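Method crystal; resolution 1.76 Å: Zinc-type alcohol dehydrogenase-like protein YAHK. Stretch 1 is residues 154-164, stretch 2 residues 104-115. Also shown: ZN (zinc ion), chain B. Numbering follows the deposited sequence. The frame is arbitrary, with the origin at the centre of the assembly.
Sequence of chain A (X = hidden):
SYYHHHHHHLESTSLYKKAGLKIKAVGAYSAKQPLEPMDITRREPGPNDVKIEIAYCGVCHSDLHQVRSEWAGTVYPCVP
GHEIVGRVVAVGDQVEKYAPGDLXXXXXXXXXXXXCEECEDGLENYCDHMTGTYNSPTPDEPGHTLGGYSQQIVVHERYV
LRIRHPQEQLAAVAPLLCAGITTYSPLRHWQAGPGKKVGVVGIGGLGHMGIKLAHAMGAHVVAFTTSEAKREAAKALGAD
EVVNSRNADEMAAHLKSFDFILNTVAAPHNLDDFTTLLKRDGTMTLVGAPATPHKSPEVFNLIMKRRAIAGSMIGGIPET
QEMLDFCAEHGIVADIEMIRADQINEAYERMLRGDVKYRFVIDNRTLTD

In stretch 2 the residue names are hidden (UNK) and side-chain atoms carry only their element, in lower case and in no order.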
ATOM      1  N   VAL A 154      15.853 -33.787   3.126  1.00 11.84           N
ATOM      2  CA  VAL A 154      17.146 -33.463   2.530  1.00 12.07           C
ATOM      3  C   VAL A 154      16.980 -32.143   1.788  1.00 12.01           C
ATOM      4  O   VAL A 154      16.142 -32.023   0.894  1.00 14.33           O
ATOM      5  CB  VAL A 154      17.601 -34.569   1.548  1.00 14.28           C
ATOM      6  CG1 VAL A 154      18.944 -34.204   0.932  1.00 14.06           C
ATOM      7  CG2 VAL A 154      17.699 -35.896   2.281  1.00 14.67           C
ATOM      8  N   VAL A 155      17.784 -31.153   2.163  1.00 12.04           N
ATOM      9  CA  VAL A 155      17.676 -29.822   1.576  1.00 12.55           C
ATOM     10  C   VAL A 155      19.025 -29.221   1.200  1.00 12.74           C
ATOM     11  O   VAL A 155      20.019 -29.416   1.900  1.00 13.28           O
ATOM     12  CB  VAL A 155      16.988 -28.859   2.582  1.00 11.96           C
ATOM     13  CG1 VAL A 155      16.745 -27.492   1.941  1.00 10.80           C
ATOM     14  CG2 VAL A 155      15.683 -29.467   3.078  1.00 12.71           C
ATOM     15  N   HIS A 156      19.040 -28.490   0.087  1.00 13.67           N
ATOM     16  CA  HIS A 156      20.238 -27.802  -0.396  1.00 13.80           C
ATOM     17  C   HIS A 156      20.634 -26.861   0.745  1.00 14.99           C
ATOM     18  O   HIS A 156      19.779 -26.159   1.283  1.00 14.71           O
ATOM     19  CB  HIS A 156      19.880 -27.014  -1.661  1.00 17.28           C
ATOM     20  CG  HIS A 156      21.033 -26.288  -2.283  1.00 20.48           C
ATOM     21  ND1 HIS A 156      21.679 -25.240  -1.662  1.00 22.12           N
ATOM     22  CD2 HIS A 156      21.638 -26.443  -3.484  1.00 21.85           C
ATOM     23  CE1 HIS A 156      22.630 -24.779  -2.455  1.00 22.56           C
ATOM     24  NE2 HIS A 156      22.626 -25.492  -3.568  1.00 23.50           N
ATOM     25  N   GLU A 157      21.915 -26.833   1.112  1.00 14.64           N
ATOM     26  CA  GLU A 157      22.349 -26.005   2.240  1.00 14.25           C
ATOM     27  C   GLU A 157      22.005 -24.521   2.175  1.00 12.84           C
ATOM     28  O   GLU A 157      21.959 -23.862   3.213  1.00 12.87           O
ATOM     29  CB  GLU A 157      23.855 -26.155   2.495  1.00 15.72           C
ATOM     30  CG  GLU A 157      24.757 -25.510   1.463  1.00 18.82           C
ATOM     31  CD  GLU A 157      26.167 -25.291   1.993  1.00 21.51           C
ATOM     32  OE1 GLU A 157      27.076 -25.031   1.178  1.00 23.53           O
ATOM     33  OE2 GLU A 157      26.366 -25.367   3.225  1.00 23.75           O
ATOM     34  N   ARG A 158      21.760 -23.985   0.985  1.00 13.88           N
ATOM     35  CA  ARG A 158      21.423 -22.566   0.889  1.00 13.87           C
ATOM     36  C   ARG A 158      20.106 -22.268   1.599  1.00 13.60           C
ATOM     37  O   ARG A 158      19.871 -21.144   2.053  1.00 13.03           O
ATOM     38  CB  ARG A 158      21.316 -22.121  -0.576  1.00 14.51           C
ATOM     39  CG  ARG A 158      20.726 -20.713  -0.750  1.00 14.99           C
ATOM     40  CD  ARG A 158      20.865 -20.201  -2.177  1.00 16.99           C
ATOM     41  NE  ARG A 158      20.266 -18.879  -2.350  1.00 16.44           N
ATOM     42  CZ  ARG A 158      20.479 -18.095  -3.403  1.00 17.63           C
ATOM     43  NH1 ARG A 158      21.282 -18.498  -4.380  1.00 18.08           N
ATOM     44  NH2 ARG A 158      19.894 -16.905  -3.481  1.00 16.48           N
ATOM     45  N   TYR A 159      19.257 -23.282   1.717  1.00 11.67           N
ATOM     46  CA  TYR A 159      17.955 -23.094   2.340  1.00 11.55           C
ATOM     47  C   TYR A 159      17.817 -23.688   3.732  1.00 11.00           C
ATOM     48  O   TYR A 159      16.716 -23.762   4.276  1.00 13.74           O
ATOM     49  CB  TYR A 159      16.878 -23.642   1.402  1.00 10.86           C
ATOM     50  CG  TYR A 159      17.047 -23.109  -0.001  1.00 10.75           C
ATOM     51  CD1 TYR A 159      17.912 -23.731  -0.907  1.00 12.18           C
ATOM     52  CD2 TYR A 159      16.422 -21.927  -0.394  1.00 10.06           C
ATOM     53  CE1 TYR A 159      18.152 -23.177  -2.165  1.00 12.45           C
ATOM     54  CE2 TYR A 159      16.657 -21.367  -1.646  1.00 11.56           C
ATOM     55  CZ  TYR A 159      17.522 -21.996  -2.525  1.00 13.41           C
ATOM     56  OH  TYR A 159      17.768 -21.429  -3.753  1.00 12.79           O
ATOM     57  N   VAL A 160      18.936 -24.108   4.309  1.00  9.96           N
ATOM     58  CA  VAL A 160      18.930 -24.672   5.653  1.00 10.36           C
ATOM     59  C   VAL A 160      19.440 -23.589   6.594  1.00 10.91           C
ATOM     60  O   VAL A 160      20.435 -22.929   6.298  1.00 13.00           O
ATOM     61  CB  VAL A 160      19.848 -25.909   5.747  1.00  9.92           C
ATOM     62  CG1 VAL A 160      19.897 -26.421   7.187  1.00 11.68           C
ATOM     63  CG2 VAL A 160      19.328 -27.005   4.821  1.00 12.22           C
ATOM     64  N   LEU A 161      18.754 -23.414   7.718  1.00 11.27           N
ATOM     65  CA  LEU A 161      19.113 -22.395   8.708  1.00 10.14           C
ATOM     66  C   LEU A 161      19.805 -23.004   9.916  1.00  9.10           C
ATOM     67  O   LEU A 161      19.574 -24.160  10.249  1.00 11.13           O
ATOM     68  CB  LEU A 161      17.856 -21.663   9.189  1.00 10.84           C
ATOM     69  CG  LEU A 161      17.019 -20.833   8.210  1.00 12.45           C
ATOM     70  CD1 LEU A 161      17.898 -19.788   7.548  1.00 12.38           C
ATOM     71  CD2 LEU A 161      16.375 -21.736   7.166  1.00 13.29           C
ATOM     72  N   ARG A 162      20.644 -22.213  10.582  1.00 10.77           N
ATOM     73  CA  ARG A 162      21.351 -22.684  11.768  1.00 11.59           C
ATOM     74  C   ARG A 162      20.622 -22.209  13.024  1.00 11.98           C
ATOM     75  O   ARG A 162      20.317 -21.022  13.154  1.00 12.00           O
ATOM     76  CB  ARG A 162      22.785 -22.139  11.778  1.00 13.08           C
ATOM     77  CG  ARG A 162      23.657 -22.646  12.928  1.00 15.86           C
ATOM     78  CD  ARG A 162      23.904 -24.147  12.812  1.00 20.28           C
ATOM     79  NE  ARG A 162      24.801 -24.651  13.849  1.00 21.57           N
ATOM     80  CZ  ARG A 162      26.108 -24.406  13.896  1.00 21.24           C
ATOM     81  NH1 ARG A 162      26.684 -23.663  12.960  1.00 22.06           N
ATOM     82  NH2 ARG A 162      26.841 -24.900  14.886  1.00 21.48           N
ATOM     83  N   ILE A 163      20.338 -23.140  13.933  1.00  9.80           N
ATOM     84  CA  ILE A 163      19.666 -22.818  15.191  1.00 10.79           C
ATOM     85  C   ILE A 163      20.725 -22.591  16.265  1.00 12.81           C
ATOM     86  O   ILE A 163      21.609 -23.428  16.458  1.00 12.43           O
ATOM     87  CB  ILE A 163      18.741 -23.963  15.654  1.00 11.00           C
ATOM     88  CG1 ILE A 163      17.673 -24.232  14.592  1.00 14.12           C
ATOM     89  CG2 ILE A 163      18.120 -23.627  17.007  1.00 10.89           C
ATOM     90  CD1 ILE A 163      16.904 -23.007  14.157  1.00 15.13           C
ATOM     91  N   ARG A 164      20.631 -21.455  16.952  1.00 13.62           N
ATOM     92  CA  ARG A 164      21.581 -21.095  17.998  1.00 15.50           C
ATOM     93  C   ARG A 164      20.980 -21.180  19.404  1.00 16.33           C
ATOM     94  O   ARG A 164      21.683 -20.986  20.401  1.00 16.83           O
ATOM     95  CB  ARG A 164      22.119 -19.683  17.752  1.00 15.32           C
ATOM     96  CG  ARG A 164      22.947 -19.536  16.475  1.00 20.25           C
ATOM     97  CD  ARG A 164      24.232 -20.357  16.530  1.00 24.32           C
ATOM     98  NE  ARG A 164      25.057 -20.159  15.339  1.00 27.31           N
ATOM     99  CZ  ARG A 164      26.256 -20.704  15.153  1.00 29.12           C
ATOM    100  NH1 ARG A 164      26.787 -21.487  16.083  1.00 30.12           N
ATOM    101  NH2 ARG A 164      26.928 -20.465  14.035  1.00 30.69           N
ATOM    102  N   UNK A 104      19.629 -27.495  13.117  1.00 12.58           N
ATOM    103  CA  UNK A 104      19.210 -26.718  11.957  1.00 10.56           C
ATOM    104  C   UNK A 104      17.707 -26.613  11.791  1.00 10.19           C
ATOM    105  O   UNK A 104      16.941 -27.325  12.435  1.00 10.74           O
ATOM    106  c   UNK A 104      19.399 -28.809  10.596  1.00 11.84           C
ATOM    107  c   UNK A 104      19.767 -27.331  10.661  1.00 11.20           C
ATOM    108  c   UNK A 104      21.281 -27.158  10.603  1.00 10.39           C
ATOM    109  N   UNK A 105      17.298 -25.716  10.902  1.00 10.77           N
ATOM    110  CA  UNK A 105      15.886 -25.535  10.640  1.00 10.32           C
ATOM    111  C   UNK A 105      15.626 -25.362   9.157  1.00 10.48           C
ATOM    112  O   UNK A 105      16.528 -25.016   8.392  1.00 10.78           O
ATOM    113  N   UNK A 106      14.386 -25.632   8.759  1.00  9.48           N
ATOM    114  CA  UNK A 106      13.954 -25.486   7.377  1.00  9.75           C
ATOM    115  C   UNK A 106      12.577 -24.846   7.436  1.00  9.59           C
ATOM    116  O   UNK A 106      11.740 -25.240   8.254  1.00  9.64           O
ATOM    117  c   UNK A 106      13.326 -26.641   5.241  1.00  8.31           C
ATOM    118  c   UNK A 106      13.840 -26.844   6.663  1.00 10.04           C
ATOM    119  c   UNK A 106      15.198 -27.528   6.637  1.00 10.69           C
ATOM    120  N   UNK A 107      12.355 -23.856   6.581  1.00  9.29           N
ATOM    121  CA  UNK A 107      11.076 -23.168   6.545  1.00 10.27           C
ATOM    122  C   UNK A 107      10.211 -23.593   5.371  1.00 10.25           C
ATOM    123  O   UNK A 107      10.122 -24.782   5.048  1.00  9.00           O
ATOM    124  N   UNK A 108       9.585 -22.616   4.721  1.00  9.86           N
ATOM    125  CA  UNK A 108       8.693 -22.877   3.591  1.00 11.43           C
ATOM    126  C   UNK A 108       9.388 -23.065   2.250  1.00 11.49           C
ATOM    127  O   UNK A 108       8.756 -23.501   1.287  1.00 12.19           O
ATOM    128  c   UNK A 108       7.692 -21.731   3.440  1.00 10.71           C
ATOM    129  s   UNK A 108       6.643 -21.465   4.866  1.00 13.96           S
ATOM    130  N   UNK A 109      10.677 -22.742   2.196  1.00 11.34           N
ATOM    131  CA  UNK A 109      11.461 -22.830   0.961  1.00 11.39           C
ATOM    132  C   UNK A 109      12.549 -23.893   0.994  1.00 11.45           C
ATOM    133  O   UNK A 109      13.329 -23.949   1.947  1.00 10.79           O
ATOM    134  c   UNK A 109      11.222 -20.325   0.807  1.00 14.12           C
ATOM    135  c   UNK A 109      12.191 -21.500   0.679  1.00 11.50           C
ATOM    136  c   UNK A 109      11.910 -18.977   0.783  1.00 15.20           C
ATOM    137  c   UNK A 109      12.836 -21.542  -0.703  1.00 12.92           C
ATOM    138  N   UNK A 110      12.610 -24.731  -0.042  1.00 10.73           N
ATOM    139  CA  UNK A 110      13.669 -25.737  -0.121  1.00 11.06           C
ATOM    140  C   UNK A 110      14.549 -25.514  -1.353  1.00 12.00           C
ATOM    141  O   UNK A 110      15.600 -26.137  -1.488  1.00 13.47           O
ATOM    142  c   UNK A 110      13.129 -27.193  -0.120  1.00 12.02           C
ATOM    143  c   UNK A 110      12.049 -27.363  -1.176  1.00 12.49           C
ATOM    144  c   UNK A 110      12.590 -27.542   1.271  1.00 10.64           C
ATOM    145  N   UNK A 111      14.125 -24.618  -2.245  1.00 11.93           N
ATOM    146  CA  UNK A 111      14.916 -24.295  -3.433  1.00 13.60           C
ATOM    147  C   UNK A 111      14.337 -23.090  -4.175  1.00 13.42           C
ATOM    148  O   UNK A 111      13.198 -22.689  -3.939  1.00 13.22           O
ATOM    149  c   UNK A 111      16.302 -25.565  -5.161  1.00 17.64           C
ATOM    150  c   UNK A 111      14.987 -25.500  -4.385  1.00 14.40           C
ATOM    151  o   UNK A 111      16.541 -26.581  -5.853  1.00 17.89           O
ATOM    152  o   UNK A 111      17.097 -24.604  -5.084  1.00 15.24           O
ATOM    153  N   UNK A 112      15.144 -22.489  -5.042  1.00 12.63           N
ATOM    154  CA  UNK A 112      14.705 -21.356  -5.852  1.00 12.49           C
ATOM    155  C   UNK A 112      15.611 -21.304  -7.083  1.00 13.09           C
ATOM    156  O   UNK A 112      16.588 -22.052  -7.163  1.00 13.08           O
ATOM    157  o   UNK A 112      16.085 -19.679  -4.715  1.00 13.72           O
ATOM    158  c   UNK A 112      14.763 -20.043  -5.060  1.00 13.90           C
ATOM    159  N   UNK A 113      15.302 -20.439  -8.041  1.00 14.23           N
ATOM    160  CA  UNK A 113      16.108 -20.387  -9.261  1.00 14.89           C
ATOM    161  C   UNK A 113      17.544 -19.913  -9.036  1.00 16.22           C
ATOM    162  O   UNK A 113      18.446 -20.296  -9.777  1.00 15.88           O
ATOM    163  s   UNK A 113      15.739 -17.762 -10.308  1.00 14.29           S
ATOM    164  c   UNK A 113      15.411 -19.533 -10.330  1.00 14.58           C
ATOM    165  N   UNK A 114      17.747 -19.094  -8.008  1.00 17.00           N
ATOM    166  CA  UNK A 114      19.062 -18.570  -7.634  1.00 18.19           C
ATOM    167  C   UNK A 114      19.691 -17.542  -8.564  1.00 18.88           C
ATOM    168  O   UNK A 114      20.811 -17.099  -8.310  1.00 20.77           O
ATOM    169  c   UNK A 114      19.608 -20.824  -6.543  1.00 19.46           C
ATOM    170  c   UNK A 114      20.666 -21.910  -6.467  1.00 22.69           C
ATOM    171  n   UNK A 114      19.008 -23.699  -6.756  1.00 27.24           N
ATOM    172  c   UNK A 114      20.065 -19.713  -7.459  1.00 18.60           C
ATOM    173  c   UNK A 114      20.094 -23.183  -5.883  1.00 23.24           C
ATOM    174  N   UNK A 115      19.003 -17.149  -9.630  1.00 17.83           N
ATOM    175  CA  UNK A 115      19.602 -16.174 -10.535  1.00 18.59           C
ATOM    176  C   UNK A 115      18.727 -14.988 -10.923  1.00 18.58           C
ATOM    177  O   UNK A 115      19.143 -14.152 -11.726  1.00 21.14           O
ATOM    178  n   UNK A 115      18.207 -16.970 -13.447  1.00 20.05           N
ATOM    179  n   UNK A 115      17.623 -19.031 -13.429  1.00 21.12           N
ATOM    180  c   UNK A 115      18.671 -18.906 -12.551  1.00 20.30           C
ATOM    181  c   UNK A 115      19.046 -17.605 -12.558  1.00 19.75           C
ATOM    182  c   UNK A 115      20.110 -16.883 -11.795  1.00 18.91           C
ATOM    183  c   UNK A 115      17.363 -17.849 -13.957  1.00 20.84           C
TER
HETATM  184 ZN    ZN B 401      14.720 -16.801  -8.411  1.00 16.73          ZN
HETATM  185  O   HOH W   1      14.122 -23.099   4.353  1.00  9.49           O
HETATM  186  O   HOH W   2      16.616 -28.478  -1.686  1.00 14.24           O
HETATM  187  O   HOH W   3      21.427 -15.906  -5.834  1.00 24.58           O

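Position 104 has three side-chain carbons, one carrying the other two. Its CB lies 3.6 Å from Val-160 CG1. This beta-branched apolar fork is Val-104. It pairs with Arg-162 in an antiparallel bridge without hydrogen bonds between the two.

Position 105 has no side-chain atoms. Its backbone N donates to Leu-161 O at 2.8 Å, and its O accepts from Leu-161 N at 2.8 Å. An ideal CB here would sit 3.4 Å from Ile-163 CD1, which is tight. The residue is Gly-105.

Position 106 again has one carbon carrying two. One branch carbon is 4.1 Å from Val-155 CG2. This is Val-106.

Position 107 has no side-chain atoms and is Gly-107. Water 1 accepts from its N at 2.9 Å and donates to Tyr-159 O at 2.7 Å, so it links the stretches where the strand pairing has stopped.

Position 108 has one carbon, then one sulfur. It is out of reach of stretch 1. This is Cys-108.

Position 109 has four carbons, forked at the first, with one arm two carbons long. The shorter arm lies 3.6 Å from Tyr-159 CD2. This is Ile-109. Its O also accepts from water 1, at 2.7 Å.

Position 110 has three carbons in a fork. One branch is 4.1 Å from Val-155 CG2. This is Val-110. The chain turns a corner here, and water 2 joins Val-110 O (2.6 Å) to His-156 N (3.0 Å).

Position 111 has two carbons, the second carrying two oxygens. Its CA sits over the Tyr-159 ring, 3.6 Å from the centroid, in a CH-pi contact. The carboxylate identifies Asp-111.

Position 112 has one carbon and one oxygen. That oxygen hydrogen-bonds Tyr-159 OH at 2.6 Å; either could be the donor. This is Ser-112.

Position 113 has one carbon, then one sulfur. Its CA-to-CB bond points away from stretch 1, and the sulfur binds zinc. This is Cys-113, with SG 2.4 Å from ZN.

Position 114 has four carbons in a row ending in nitrogen. Its CB is 3.5 Å from Arg-158 NH1. This is Lys-114. Its NZ forms a salt bridge with Asp-111 OD1 at 2.7 Å.

Position 115 has one carbon, then a five-membered ring of three carbons and two nitrogens. It makes no contact with stretch 1. This is His-115.

The contact has two parts. A short antiparallel pairing joins Leu-161 to Gly-105. Beyond it, Tyr-159 packs against Ile-109 and Asp-111 and reaches Ser-112 with its hydroxyl. Waters 1 and 2 bridge backbone groups of the two stretches.

Stretch 2, residues 104-115: VGVGCIVDSCKH
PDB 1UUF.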